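Local coordinates for BauA (Acinetobacter baumannii, PDB 6HCP), which acts as an outer-membrane receptor and transporter for ferric preacinetobactin, probably importing this iron-loaded siderophore in a TonB-dependent manner, at residues A[164-168]-A[240-244]; A[168-174]-A[191-195]; A[580-586]-A[604-609]. All blocks are in the same frame, centred on the assembly; numbering follows the deposited sequence.

Followed from the N terminus, the chain first completes the plug, whose strand 159-165 runs into the segment that joins plug to barrel. Interaction 1 pins this exit to the later wall strand 238-252 and so closes a long loop. Nested inside it, interaction 2 closes a beta hairpin, the first barrel strand 173-181 with strand 184-196. The two contacts share Ala-168 and touch through the salt bridge from Lys-166 NZ to Asp-191 OD2 (2.9 Å). Interaction 3 follows in series, on the opposite side of the chain's centre, closing the hairpin of strands 575-590 and 599-618. Its centre lies about 36 Å from that of interaction 1 and 42 Å from that of interaction 2.

Interaction 1 (A[164-168]-A[240-244]); sequences VTKYA and VFVDA
Between segments 164-168 and 240-244 the hydrogen bonds run between side chains, and the pair illustrates how a plug can meet its barrel wall. Both are extended: 164-165 ends a plug strand and 166-168 continues without regular structure, whereas 240-244 is wholly strand. The register runs in opposite directions along the two segments, with CA atoms 7.5 Å apart for Thr-165 and Asp-243 and 8.7 Å for Tyr-167 and Phe-241, but they cross obliquely and form no sheet. Thr-165, Tyr-167, Phe-241 and Asp-243 direct their CA-to-CB bonds toward the gap, while Lys-166 and Val-242 turn away.

Asp-243, in the m rotamer, presents both carboxylate oxygens to hydroxyl donors. Thr-165 OG1 (chi1 p) donates to Asp-243 OD1 at 2.6 Å, and Tyr-167 OH (chi1 m) donates to Asp-243 OD2 at 2.5 Å. Each hydroxyl has a further partner, Asn-119 ND2 for the threonine and Arg-293 NH2 for the tyrosine. Lys-166 NZ, on the other side of its backbone, is satisfied by Asp-191 and by the carbonyl of Glu-133, and Tyr-167 O by Arg-205.

Phe-241 (chi1 m) supplies the apolar part. Its CD1 lies over one face of the Tyr-167 ring, 3.8 Å from Tyr-167 CZ; the centroids are 5.2 Å apart and the planes oblique at 53°. Arg-293 makes a cation-pi contact with Phe-241, so the same arginine serves both aromatic residues. Such a polar junction, with a wall carboxylate holding hydroxyls at the plug's exit, belongs to the plug-barrel interface of a TonB-dependent receptor.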
ATOM      1  N   VAL A 164      -4.230 -12.140 -34.377  1.00 27.59           N
ATOM      2  CA  VAL A 164      -4.623 -11.485 -35.618  1.00 27.87           C
ATOM      3  C   VAL A 164      -3.861 -10.162 -35.701  1.00 30.10           C
ATOM      4  O   VAL A 164      -3.946  -9.334 -34.789  1.00 28.22           O
ATOM      5  CB  VAL A 164      -6.143 -11.264 -35.656  1.00 29.31           C
ATOM      6  CG1 VAL A 164      -6.581 -10.500 -36.902  1.00 32.40           C
ATOM      7  CG2 VAL A 164      -6.906 -12.567 -35.519  1.00 32.62           C
ATOM      8  N   THR A 165      -3.069  -9.989 -36.756  1.00 26.78           N
ATOM      9  CA  THR A 165      -2.186  -8.833 -36.865  1.00 28.46           C
ATOM     10  C   THR A 165      -2.989  -7.586 -37.269  1.00 26.27           C
ATOM     11  O   THR A 165      -4.146  -7.678 -37.710  1.00 30.55           O
ATOM     12  CB  THR A 165      -1.045  -9.085 -37.855  1.00 30.02           C
ATOM     13  OG1 THR A 165      -1.629  -9.414 -39.117  1.00 26.21           O
ATOM     14  CG2 THR A 165      -0.118 -10.180 -37.380  1.00 35.21           C
ATOM     15  N   LYS A 166      -2.354  -6.430 -37.086  1.00 28.53           N
ATOM     16  CA  LYS A 166      -2.949  -5.121 -37.421  1.00 31.79           C
ATOM     17  C   LYS A 166      -2.665  -4.774 -38.894  1.00 27.62           C
ATOM     18  O   LYS A 166      -1.516  -4.858 -39.344  1.00 31.52           O
ATOM     19  CB  LYS A 166      -2.318  -4.022 -36.563  1.00 30.31           C
ATOM     20  CG  LYS A 166      -2.681  -4.022 -35.089  1.00 30.00           C
ATOM     21  CD  LYS A 166      -1.762  -3.101 -34.282  1.00 30.48           C
ATOM     22  CE  LYS A 166      -2.274  -2.817 -32.884  1.00 33.07           C
ATOM     23  NZ  LYS A 166      -1.352  -1.926 -32.139  1.00 31.82           N
ATOM     24  N   TYR A 167      -3.691  -4.264 -39.579  1.00 31.43           N
ATOM     25  CA  TYR A 167      -3.526  -3.668 -40.908  1.00 32.66           C
ATOM     26  C   TYR A 167      -4.071  -2.226 -40.888  1.00 37.38           C
ATOM     27  O   TYR A 167      -4.820  -1.831 -39.975  1.00 32.84           O
ATOM     28  CB  TYR A 167      -4.230  -4.543 -41.950  1.00 32.88           C
ATOM     29  CG  TYR A 167      -3.710  -5.961 -42.031  1.00 31.47           C
ATOM     30  CD1 TYR A 167      -2.465  -6.239 -42.579  1.00 31.29           C
ATOM     31  CD2 TYR A 167      -4.426  -7.011 -41.476  1.00 35.35           C
ATOM     32  CE1 TYR A 167      -1.971  -7.536 -42.632  1.00 31.63           C
ATOM     33  CE2 TYR A 167      -3.951  -8.312 -41.530  1.00 34.40           C
ATOM     34  CZ  TYR A 167      -2.718  -8.578 -42.098  1.00 33.18           C
ATOM     35  OH  TYR A 167      -2.249  -9.866 -42.120  1.00 33.93           O
ATOM     36  N   ALA A 168      -3.713  -1.449 -41.914  1.00 38.82           N
ATOM     37  CA  ALA A 168      -4.032  -0.021 -41.961  1.00 38.07           C
ATOM     38  C   ALA A 168      -5.534   0.189 -42.123  1.00 34.43           C
ATOM     39  O   ALA A 168      -6.151  -0.328 -43.050  1.00 37.53           O
ATOM     40  CB  ALA A 168      -3.269   0.652 -43.071  1.00 39.45           C
ATOM     41  N   VAL A 240      -4.041  -9.891 -50.856  1.00 33.86           N
ATOM     42  CA  VAL A 240      -2.763 -10.356 -50.320  1.00 32.06           C
ATOM     43  C   VAL A 240      -2.480  -9.624 -49.003  1.00 38.43           C
ATOM     44  O   VAL A 240      -2.744  -8.432 -48.890  1.00 35.62           O
ATOM     45  CB  VAL A 240      -1.609 -10.147 -51.305  1.00 35.11           C
ATOM     46  CG1 VAL A 240      -0.280 -10.550 -50.698  1.00 35.51           C
ATOM     47  CG2 VAL A 240      -1.865 -10.899 -52.606  1.00 38.98           C
ATOM     48  N   PHE A 241      -2.019 -10.383 -48.001  1.00 36.12           N
ATOM     49  CA  PHE A 241      -1.645  -9.859 -46.670  1.00 34.51           C
ATOM     50  C   PHE A 241      -0.235 -10.341 -46.341  1.00 31.02           C
ATOM     51  O   PHE A 241       0.044 -11.520 -46.432  1.00 31.82           O
ATOM     52  CB  PHE A 241      -2.607 -10.368 -45.593  1.00 33.10           C
ATOM     53  CG  PHE A 241      -4.053 -10.047 -45.823  1.00 33.00           C
ATOM     54  CD1 PHE A 241      -4.604  -8.880 -45.333  1.00 34.66           C
ATOM     55  CD2 PHE A 241      -4.875 -10.930 -46.499  1.00 38.35           C
ATOM     56  CE1 PHE A 241      -5.947  -8.604 -45.512  1.00 40.05           C
ATOM     57  CE2 PHE A 241      -6.223 -10.660 -46.655  1.00 35.32           C
ATOM     58  CZ  PHE A 241      -6.738  -9.467 -46.222  1.00 38.62           C
ATOM     59  N   VAL A 242       0.659  -9.412 -45.996  1.00 27.30           N
ATOM     60  CA  VAL A 242       2.000  -9.742 -45.610  1.00 29.19           C
ATOM     61  C   VAL A 242       2.244  -9.194 -44.201  1.00 32.97           C
ATOM     62  O   VAL A 242       1.865  -8.059 -43.897  1.00 32.91           O
ATOM     63  CB  VAL A 242       3.022  -9.185 -46.611  1.00 33.30           C
ATOM     64  CG1 VAL A 242       4.449  -9.412 -46.151  1.00 33.22           C
ATOM     65  CG2 VAL A 242       2.808  -9.748 -48.005  1.00 37.87           C
ATOM     66  N   ASP A 243       2.895  -9.999 -43.366  1.00 30.52           N
ATOM     67  CA  ASP A 243       3.262  -9.613 -41.999  1.00 30.55           C
ATOM     68  C   ASP A 243       4.719  -9.996 -41.756  1.00 32.60           C
ATOM     69  O   ASP A 243       5.192 -11.047 -42.195  1.00 33.36           O
ATOM     70  CB  ASP A 243       2.329 -10.295 -40.990  1.00 31.93           C
ATOM     71  CG  ASP A 243       0.882  -9.887 -41.139  1.00 34.38           C
ATOM     72  OD1 ASP A 243       0.504  -8.832 -40.573  1.00 34.56           O
ATOM     73  OD2 ASP A 243       0.133 -10.611 -41.836  1.00 37.45           O
ATOM     74  N   ALA A 244       5.444  -9.132 -41.051  1.00 30.38           N
ATOM     75  CA  ALA A 244       6.787  -9.451 -40.618  1.00 30.72           C
ATOM     76  C   ALA A 244       7.066  -8.771 -39.275  1.00 31.69           C
ATOM     77  O   ALA A 244       6.572  -7.675 -39.023  1.00 32.23           O
ATOM     78  CB  ALA A 244       7.795  -9.018 -41.648  1.00 33.76           C
TER

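Interaction 2 (A[168-174]-A[191-195])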
ATOM      1  N   ALA A 168      -3.713  -1.449 -41.914  1.00 38.82           N
ATOM      2  CA  ALA A 168      -4.032  -0.021 -41.961  1.00 38.07           C
ATOM      3  C   ALA A 168      -5.534   0.189 -42.123  1.00 34.43           C
ATOM      4  O   ALA A 168      -6.151  -0.328 -43.050  1.00 37.53           O
ATOM      5  CB  ALA A 168      -3.269   0.652 -43.071  1.00 39.45           C
ATOM      6  N   ALA A 169      -6.110   0.977 -41.212  1.00 37.39           N
ATOM      7  CA  ALA A 169      -7.457   1.516 -41.382  1.00 39.96           C
ATOM      8  C   ALA A 169      -7.462   2.572 -42.508  1.00 38.26           C
ATOM      9  O   ALA A 169      -6.411   3.054 -42.945  1.00 38.16           O
ATOM     10  CB  ALA A 169      -7.940   2.100 -40.073  1.00 45.05           C
ATOM     11  N   ASP A 170      -8.665   2.963 -42.924  1.00 41.93           N
ATOM     12  CA  ASP A 170      -8.876   3.876 -44.066  1.00 51.92           C
ATOM     13  C   ASP A 170      -8.259   5.252 -43.781  1.00 42.97           C
ATOM     14  O   ASP A 170      -7.476   5.757 -44.593  1.00 48.77           O
ATOM     15  CB  ASP A 170     -10.363   3.982 -44.400  1.00 47.02           C
ATOM     16  CG  ASP A 170     -10.881   2.790 -45.190  1.00 68.18           C
ATOM     17  OD1 ASP A 170     -10.082   2.201 -45.960  1.00 64.79           O
ATOM     18  OD2 ASP A 170     -12.057   2.433 -45.000  1.00 67.13           O
ATOM     19  N   GLU A 171      -8.478   5.750 -42.561  1.00 46.00           N
ATOM     20  CA  GLU A 171      -7.991   7.066 -42.140  1.00 50.66           C
ATOM     21  C   GLU A 171      -6.569   6.951 -41.611  1.00 47.19           C
ATOM     22  O   GLU A 171      -6.266   6.081 -40.797  1.00 49.50           O
ATOM     23  CB  GLU A 171      -8.926   7.659 -41.084  1.00 60.02           C
ATOM     24  CG  GLU A 171     -10.188   8.256 -41.684  1.00 76.27           C
ATOM     25  CD  GLU A 171      -9.964   8.942 -43.022  1.00 82.03           C
ATOM     26  OE1 GLU A 171      -9.290   9.991 -43.032  1.00 95.88           O
ATOM     27  OE2 GLU A 171     -10.366   8.372 -44.063  1.00 70.64           O
ATOM     28  N   PRO A 172      -5.666   7.871 -42.011  1.00 45.60           N
ATOM     29  CA  PRO A 172      -4.283   7.842 -41.546  1.00 44.13           C
ATOM     30  C   PRO A 172      -4.236   7.909 -40.010  1.00 47.06           C
ATOM     31  O   PRO A 172      -5.109   8.496 -39.389  1.00 42.64           O
ATOM     32  CB  PRO A 172      -3.641   9.077 -42.196  1.00 50.34           C
ATOM     33  CG  PRO A 172      -4.538   9.382 -43.384  1.00 47.86           C
ATOM     34  CD  PRO A 172      -5.929   8.989 -42.930  1.00 46.82           C
ATOM     35  N   PHE A 173      -3.246   7.241 -39.422  1.00 40.91           N
ATOM     36  CA  PHE A 173      -3.220   6.981 -37.996  1.00 42.14           C
ATOM     37  C   PHE A 173      -1.785   7.045 -37.499  1.00 35.13           C
ATOM     38  O   PHE A 173      -0.880   6.514 -38.142  1.00 36.84           O
ATOM     39  CB  PHE A 173      -3.799   5.596 -37.703  1.00 44.80           C
ATOM     40  CG  PHE A 173      -3.740   5.206 -36.250  1.00 41.94           C
ATOM     41  CD1 PHE A 173      -4.644   5.736 -35.346  1.00 45.09           C
ATOM     42  CD2 PHE A 173      -2.860   4.228 -35.816  1.00 44.71           C
ATOM     43  CE1 PHE A 173      -4.664   5.308 -34.029  1.00 48.42           C
ATOM     44  CE2 PHE A 173      -2.871   3.809 -34.493  1.00 39.27           C
ATOM     45  CZ  PHE A 173      -3.759   4.362 -33.600  1.00 44.08           C
ATOM     46  N   ALA A 174      -1.576   7.723 -36.368  1.00 35.69           N
ATOM     47  CA  ALA A 174      -0.286   7.716 -35.725  1.00 34.05           C
ATOM     48  C   ALA A 174      -0.457   7.942 -34.220  1.00 45.14           C
ATOM     49  O   ALA A 174      -1.087   8.911 -33.793  1.00 37.87           O
ATOM     50  CB  ALA A 174       0.622   8.748 -36.345  1.00 39.83           C
ATOM     51  N   ASP A 191       2.620   3.365 -33.185  1.00 32.51           N
ATOM     52  CA  ASP A 191       1.706   2.641 -34.042  1.00 34.16           C
ATOM     53  C   ASP A 191       1.254   3.606 -35.149  1.00 39.34           C
ATOM     54  O   ASP A 191       0.636   4.632 -34.848  1.00 32.26           O
ATOM     55  CB  ASP A 191       0.505   2.118 -33.250  1.00 32.96           C
ATOM     56  CG  ASP A 191      -0.396   1.165 -34.021  1.00 38.61           C
ATOM     57  OD1 ASP A 191      -0.089   0.892 -35.211  1.00 38.99           O
ATOM     58  OD2 ASP A 191      -1.376   0.669 -33.426  1.00 34.55           O
ATOM     59  N   VAL A 192       1.616   3.314 -36.403  1.00 34.87           N
ATOM     60  CA  VAL A 192       1.317   4.231 -37.527  1.00 34.98           C
ATOM     61  C   VAL A 192       0.731   3.438 -38.695  1.00 36.86           C
ATOM     62  O   VAL A 192       1.205   2.346 -39.009  1.00 35.31           O
ATOM     63  CB  VAL A 192       2.572   5.005 -37.976  1.00 41.48           C
ATOM     64  CG1 VAL A 192       3.137   5.864 -36.862  1.00 47.41           C
ATOM     65  CG2 VAL A 192       3.647   4.094 -38.532  1.00 49.64           C
ATOM     66  N   GLY A 193      -0.327   3.981 -39.300  1.00 35.03           N
ATOM     67  CA  GLY A 193      -0.934   3.375 -40.466  1.00 34.25           C
ATOM     68  C   GLY A 193      -1.336   4.411 -41.508  1.00 42.18           C
ATOM     69  O   GLY A 193      -1.706   5.541 -41.175  1.00 37.17           O
ATOM     70  N   ARG A 194      -1.322   3.982 -42.771  1.00 38.40           N
ATOM     71  CA  ARG A 194      -1.822   4.777 -43.876  1.00 38.25           C
ATOM     72  C   ARG A 194      -2.134   3.834 -45.038  1.00 41.80           C
ATOM     73  O   ARG A 194      -1.446   2.818 -45.224  1.00 36.07           O
ATOM     74  CB  ARG A 194      -0.772   5.811 -44.299  1.00 39.43           C
ATOM     75  CG  ARG A 194      -1.248   6.781 -45.371  1.00 52.67           C
ATOM     76  CD  ARG A 194      -0.146   7.745 -45.761  1.00 51.67           C
ATOM     77  NE  ARG A 194      -0.036   8.834 -44.804  1.00 65.80           N
ATOM     78  CZ  ARG A 194      -0.869   9.867 -44.746  1.00 70.67           C
ATOM     79  NH1 ARG A 194      -1.833   9.996 -45.642  1.00 84.89           N
ATOM     80  NH2 ARG A 194      -0.755  10.755 -43.775  1.00 74.61           N
ATOM     81  N   ARG A 195      -3.168   4.183 -45.804  1.00 38.38           N
ATOM     82  CA  ARG A 195      -3.515   3.453 -47.032  1.00 37.25           C
ATOM     83  C   ARG A 195      -3.164   4.311 -48.256  1.00 50.09           C
ATOM     84  O   ARG A 195      -3.040   5.536 -48.152  1.00 39.61           O
ATOM     85  CB  ARG A 195      -4.990   3.061 -46.988  1.00 41.80           C
ATOM     86  CG  ARG A 195      -5.305   2.094 -45.854  1.00 42.62           C
ATOM     87  CD  ARG A 195      -6.612   1.360 -46.029  1.00 38.48           C
ATOM     88  NE  ARG A 195      -6.504   0.354 -47.072  1.00 41.55           N
ATOM     89  CZ  ARG A 195      -5.968  -0.853 -46.918  1.00 46.00           C
ATOM     90  NH1 ARG A 195      -5.814  -1.633 -47.973  1.00 35.62           N
ATOM     91  NH2 ARG A 195      -5.562  -1.258 -45.724  1.00 36.20           N
TER
HETATM   92  O   HOH W   1      -5.032   6.284 -45.149  1.00 45.07           O
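Arg-195, Phe-173 and Ala-168 bury the most surface here, and they show how a hairpin strand can hold both its partner strand and the loop leading into it. Arg-195 folds back over that loop: its NH2 donates to Ala-168 O at 2.9 Å and its CG packs 3.7 Å from Ala-168 CB, while NH1 makes a salt bridge to Asp-232. A water links Asp-170 O (2.6 Å) to Arg-195 N (2.9 Å), bridging the backbones where regular pairing is absent. Ala-168 CB also rests against Arg-194 O, at 3.6 Å.

Pairing proper begins at Phe-173, in an antiparallel hydrogen-bonded pair with Gly-193: Phe-173 N to Gly-193 O is 2.9 Å, Gly-193 N to Phe-173 O 2.8 Å. Opposite a residue without a side chain, the phenylalanine ring (chi1 t) extends along the strand until CE2 lies 3.6 Å from Asp-191 O.

Strand 184-196 is flanked on its other edge by strand 202-212, and strand 173-181 by the C-terminal strand 697-705, which closes the barrel.

Interaction 3 (A[580-586]-A[604-609]); sequences GFTYLDP and VPKNQA. With C8E ((hydroxyethyloxy)tri(ethyloxy)octane), chain B.
The striking feature here is a kink at Lys-606, whose backbone (phi/psi -83/-27) leaves the extended conformation just before an otherwise regular strand pairing. Segment 580-586 is strand throughout; 607-609 runs against it, the short axes 4.8 Å apart at 176°. Thr-582 and Gln-608 form a hydrogen-bonded pair, with Thr-582 N to Gln-608 O at 3.0 Å and Gln-608 N to Thr-582 O at 3.2 Å. On either side lie the non-hydrogen-bonded pairs Phe-581 with Ala-609 and Tyr-583 with Asn-607.

At the kink, Lys-606 O still accepts from Leu-584 N (2.7 Å) and also from a water (2.9 Å), which donates to Thr-582 OG1 as well (2.8 Å). The lysine side chain (chi1 m) runs beside Tyr-583, its CE 3.6 Å from Tyr-583 OH, and reaches a long salt bridge from NZ to Asp-585 OD1, 3.8 Å. Beyond it, Val-604 CG2 packs against Pro-586 CG (3.8 Å) and Leu-584 CD2 (4.1 Å).

The two faces differ. Phe-581 (chi1 m), with CD2 3.5 Å from Ala-609 CB, shares its face with Tyr-583 and Asn-607; a C8E detergent lies against this surface, its C3 3.9 Å from Phe-581 CB and its O9 3.4 Å from Asn-607 CB. On the other face, Thr-582 (chi1 p) hydrogen-bonds through OG1 to Pro-89 O of the plug, and Gln-608 packs on Tyr-92 of the plug. An up-and-down hairpin whose Phe-581/Tyr-583 face meets detergent, consistent with the membrane side, and whose Thr-582/Gln-608 face meets the plug is characteristic of the plug-filled barrel of TonB-dependent receptors.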
ATOM      1  N   GLY A 580     -16.190 -15.174 -15.146  1.00 26.61           N
ATOM      2  CA  GLY A 580     -16.894 -16.420 -15.036  1.00 28.21           C
ATOM      3  C   GLY A 580     -16.378 -17.287 -13.906  1.00 27.93           C
ATOM      4  O   GLY A 580     -15.495 -16.889 -13.103  1.00 26.52           O
ATOM      5  N   PHE A 581     -16.944 -18.485 -13.866  1.00 24.61           N
ATOM      6  CA  PHE A 581     -16.690 -19.506 -12.857  1.00 29.08           C
ATOM      7  C   PHE A 581     -16.478 -20.836 -13.581  1.00 28.65           C
ATOM      8  O   PHE A 581     -17.175 -21.142 -14.552  1.00 26.68           O
ATOM      9  CB  PHE A 581     -17.871 -19.641 -11.888  1.00 34.02           C
ATOM     10  CG  PHE A 581     -18.293 -18.340 -11.252  1.00 40.45           C
ATOM     11  CD1 PHE A 581     -19.108 -17.446 -11.933  1.00 43.24           C
ATOM     12  CD2 PHE A 581     -17.818 -17.972 -10.002  1.00 50.19           C
ATOM     13  CE1 PHE A 581     -19.404 -16.201 -11.392  1.00 53.33           C
ATOM     14  CE2 PHE A 581     -18.184 -16.761  -9.429  1.00 46.70           C
ATOM     15  CZ  PHE A 581     -18.923 -15.853 -10.150  1.00 46.32           C
ATOM     16  N   THR A 582     -15.504 -21.617 -13.106  1.00 30.06           N
ATOM     17  CA  THR A 582     -15.320 -22.966 -13.608  1.00 28.17           C
ATOM     18  C   THR A 582     -15.110 -23.953 -12.461  1.00 32.17           C
ATOM     19  O   THR A 582     -14.568 -23.605 -11.421  1.00 31.12           O
ATOM     20  CB  THR A 582     -14.108 -23.074 -14.530  1.00 33.33           C
ATOM     21  OG1 THR A 582     -13.019 -22.512 -13.784  1.00 36.64           O
ATOM     22  CG2 THR A 582     -14.324 -22.409 -15.870  1.00 29.12           C
ATOM     23  N   TYR A 583     -15.625 -25.167 -12.667  1.00 27.82           N
ATOM     24  CA  TYR A 583     -15.258 -26.338 -11.904  1.00 31.57           C
ATOM     25  C   TYR A 583     -14.569 -27.328 -12.850  1.00 28.80           C
ATOM     26  O   TYR A 583     -15.075 -27.610 -13.937  1.00 27.51           O
ATOM     27  CB  TYR A 583     -16.480 -27.019 -11.279  1.00 35.15           C
ATOM     28  CG  TYR A 583     -16.159 -28.343 -10.625  1.00 41.63           C
ATOM     29  CD1 TYR A 583     -15.426 -28.400  -9.442  1.00 50.82           C
ATOM     30  CD2 TYR A 583     -16.453 -29.546 -11.261  1.00 53.22           C
ATOM     31  CE1 TYR A 583     -14.984 -29.610  -8.923  1.00 52.63           C
ATOM     32  CE2 TYR A 583     -16.057 -30.766 -10.731  1.00 52.81           C
ATOM     33  CZ  TYR A 583     -15.320 -30.798  -9.560  1.00 57.95           C
ATOM     34  OH  TYR A 583     -14.963 -32.007  -9.029  1.00 67.13           O
ATOM     35  N   LEU A 584     -13.382 -27.777 -12.451  1.00 25.77           N
ATOM     36  CA  LEU A 584     -12.586 -28.722 -13.216  1.00 27.47           C
ATOM     37  C   LEU A 584     -12.265 -29.927 -12.336  1.00 31.23           C
ATOM     38  O   LEU A 584     -11.842 -29.763 -11.180  1.00 28.26           O
ATOM     39  CB  LEU A 584     -11.309 -28.003 -13.655  1.00 27.81           C
ATOM     40  CG  LEU A 584     -10.256 -28.863 -14.340  1.00 30.39           C
ATOM     41  CD1 LEU A 584     -10.714 -29.222 -15.741  1.00 34.01           C
ATOM     42  CD2 LEU A 584      -8.930 -28.130 -14.384  1.00 32.76           C
ATOM     43  N   ASP A 585     -12.412 -31.119 -12.921  1.00 26.06           N
ATOM     44  CA  ASP A 585     -12.022 -32.359 -12.292  1.00 27.44           C
ATOM     45  C   ASP A 585     -10.965 -33.020 -13.170  1.00 26.47           C
ATOM     46  O   ASP A 585     -11.300 -33.726 -14.124  1.00 25.77           O
ATOM     47  CB  ASP A 585     -13.242 -33.263 -12.093  1.00 35.05           C
ATOM     48  CG  ASP A 585     -12.896 -34.613 -11.504  1.00 43.20           C
ATOM     49  OD1 ASP A 585     -11.967 -34.632 -10.683  1.00 44.75           O
ATOM     50  OD2 ASP A 585     -13.410 -35.632 -12.036  1.00 56.27           O
ATOM     51  N   PRO A 586      -9.664 -32.726 -12.935  1.00 25.84           N
ATOM     52  CA  PRO A 586      -8.579 -33.243 -13.759  1.00 25.77           C
ATOM     53  C   PRO A 586      -7.997 -34.499 -13.105  1.00 27.52           C
ATOM     54  O   PRO A 586      -7.329 -34.398 -12.068  1.00 25.94           O
ATOM     55  CB  PRO A 586      -7.585 -32.073 -13.764  1.00 25.12           C
ATOM     56  CG  PRO A 586      -7.781 -31.410 -12.415  1.00 26.76           C
ATOM     57  CD  PRO A 586      -9.155 -31.799 -11.905  1.00 25.78           C
ATOM     58  N   VAL A 604      -2.944 -27.469 -11.574  1.00 21.54           N
ATOM     59  CA  VAL A 604      -4.158 -26.745 -11.906  1.00 22.21           C
ATOM     60  C   VAL A 604      -5.115 -26.764 -10.720  1.00 23.56           C
ATOM     61  O   VAL A 604      -5.236 -27.766 -10.029  1.00 26.40           O
ATOM     62  CB  VAL A 604      -4.832 -27.292 -13.175  1.00 25.03           C
ATOM     63  CG1 VAL A 604      -3.983 -26.990 -14.394  1.00 29.92           C
ATOM     64  CG2 VAL A 604      -5.154 -28.771 -13.051  1.00 30.13           C
ATOM     65  N   PRO A 605      -5.872 -25.671 -10.505  1.00 24.95           N
ATOM     66  CA  PRO A 605      -6.901 -25.635  -9.469  1.00 24.91           C
ATOM     67  C   PRO A 605      -8.184 -26.283  -9.987  1.00 24.56           C
ATOM     68  O   PRO A 605      -8.465 -26.221 -11.189  1.00 24.13           O
ATOM     69  CB  PRO A 605      -7.125 -24.132  -9.244  1.00 23.87           C
ATOM     70  CG  PRO A 605      -6.807 -23.512 -10.570  1.00 25.74           C
ATOM     71  CD  PRO A 605      -5.698 -24.363 -11.161  1.00 24.68           C
ATOM     72  N   LYS A 606      -9.003 -26.803  -9.069  1.00 24.69           N
ATOM     73  CA  LYS A 606     -10.298 -27.356  -9.455  1.00 22.79           C
ATOM     74  C   LYS A 606     -11.360 -26.260  -9.584  1.00 26.74           C
ATOM     75  O   LYS A 606     -12.264 -26.389 -10.381  1.00 26.71           O
ATOM     76  CB  LYS A 606     -10.750 -28.417  -8.455  1.00 25.48           C
ATOM     77  CG  LYS A 606      -9.912 -29.683  -8.535  1.00 28.15           C
ATOM     78  CD  LYS A 606     -10.345 -30.752  -7.560  1.00 35.12           C
ATOM     79  CE  LYS A 606     -11.497 -31.586  -8.051  1.00 47.17           C
ATOM     80  NZ  LYS A 606     -11.474 -32.902  -7.371  1.00 49.42           N
ATOM     81  N   ASN A 607     -11.194 -25.161  -8.857  1.00 24.33           N
ATOM     82  CA  ASN A 607     -12.200 -24.080  -8.876  1.00 23.86           C
ATOM     83  C   ASN A 607     -11.511 -22.772  -9.277  1.00 25.03           C
ATOM     84  O   ASN A 607     -10.528 -22.412  -8.667  1.00 25.90           O
ATOM     85  CB  ASN A 607     -12.891 -23.912  -7.519  1.00 26.10           C
ATOM     86  CG  ASN A 607     -13.514 -25.201  -6.997  1.00 34.16           C
ATOM     87  OD1 ASN A 607     -14.018 -25.994  -7.767  1.00 40.80           O
ATOM     88  ND2 ASN A 607     -13.701 -25.299  -5.698  1.00 48.71           N
ATOM     89  N   GLN A 608     -12.168 -21.993 -10.144  1.00 24.26           N
ATOM     90  CA  GLN A 608     -11.744 -20.627 -10.447  1.00 25.64           C
ATOM     91  C   GLN A 608     -12.968 -19.726 -10.523  1.00 27.73           C
ATOM     92  O   GLN A 608     -14.018 -20.112 -11.043  1.00 29.29           O
ATOM     93  CB  GLN A 608     -11.012 -20.532 -11.783  1.00 28.70           C
ATOM     94  CG  GLN A 608      -9.702 -21.288 -11.852  1.00 28.86           C
ATOM     95  CD  GLN A 608      -8.879 -20.781 -13.016  1.00 36.26           C
ATOM     96  OE1 GLN A 608      -8.957 -19.618 -13.379  1.00 43.23           O
ATOM     97  NE2 GLN A 608      -8.315 -21.696 -13.772  1.00 36.94           N
ATOM     98  N   ALA A 609     -12.798 -18.503 -10.028  1.00 24.80           N
ATOM     99  CA  ALA A 609     -13.772 -17.444 -10.185  1.00 26.25           C
ATOM    100  C   ALA A 609     -13.024 -16.153 -10.511  1.00 27.08           C
ATOM    101  O   ALA A 609     -12.061 -15.795  -9.813  1.00 25.74           O
ATOM    102  CB  ALA A 609     -14.564 -17.276  -8.916  1.00 29.07           C
TER
HETATM  103  C1  C8E B 827     -20.866 -23.232 -13.473  1.00 60.20           C
HETATM  104  C2  C8E B 827     -20.651 -22.952 -12.008  1.00 63.07           C
HETATM  105  C3  C8E B 827     -19.218 -23.249 -11.574  1.00 54.75           C
HETATM  106  C4  C8E B 827     -19.039 -22.884 -10.100  1.00 63.17           C
HETATM  107  C5  C8E B 827     -17.588 -22.990  -9.641  1.00 64.66           C
HETATM  108  C6  C8E B 827     -17.326 -22.132  -8.406  1.00 58.87           C
HETATM  109  C7  C8E B 827     -15.830 -21.999  -8.141  1.00 61.68           C
HETATM  110  C8  C8E B 827     -15.477 -20.806  -7.237  1.00 50.90           C
HETATM  111  O9  C8E B 827     -14.338 -21.082  -6.429  1.00 48.35           O
HETATM  112  C10 C8E B 827     -13.354 -20.048  -6.286  1.00 41.83           C
HETATM  113  C11 C8E B 827     -12.180 -20.500  -5.433  1.00 47.66           C
HETATM  114  O12 C8E B 827     -12.274 -20.117  -4.059  1.00 53.96           O
HETATM  115  C13 C8E B 827     -12.258 -21.268  -3.161  1.00 79.35           C
HETATM  116  C14 C8E B 827     -10.990 -21.356  -2.279  1.00 87.85           C
HETATM  117  O15 C8E B 827     -10.504 -22.698  -1.965  1.00 78.65           O
HETATM  118  C16 C8E B 827      -9.127 -22.718  -1.457  1.00 42.91           C
HETATM  119  C17 C8E B 827      -8.493 -24.120  -1.191  1.00 43.03           C
HETATM  120  O18 C8E B 827      -7.244 -23.889  -0.459  1.00 38.71           O
HETATM  121  O   HOH W   2     -11.644 -24.647 -12.612  1.00 39.98           O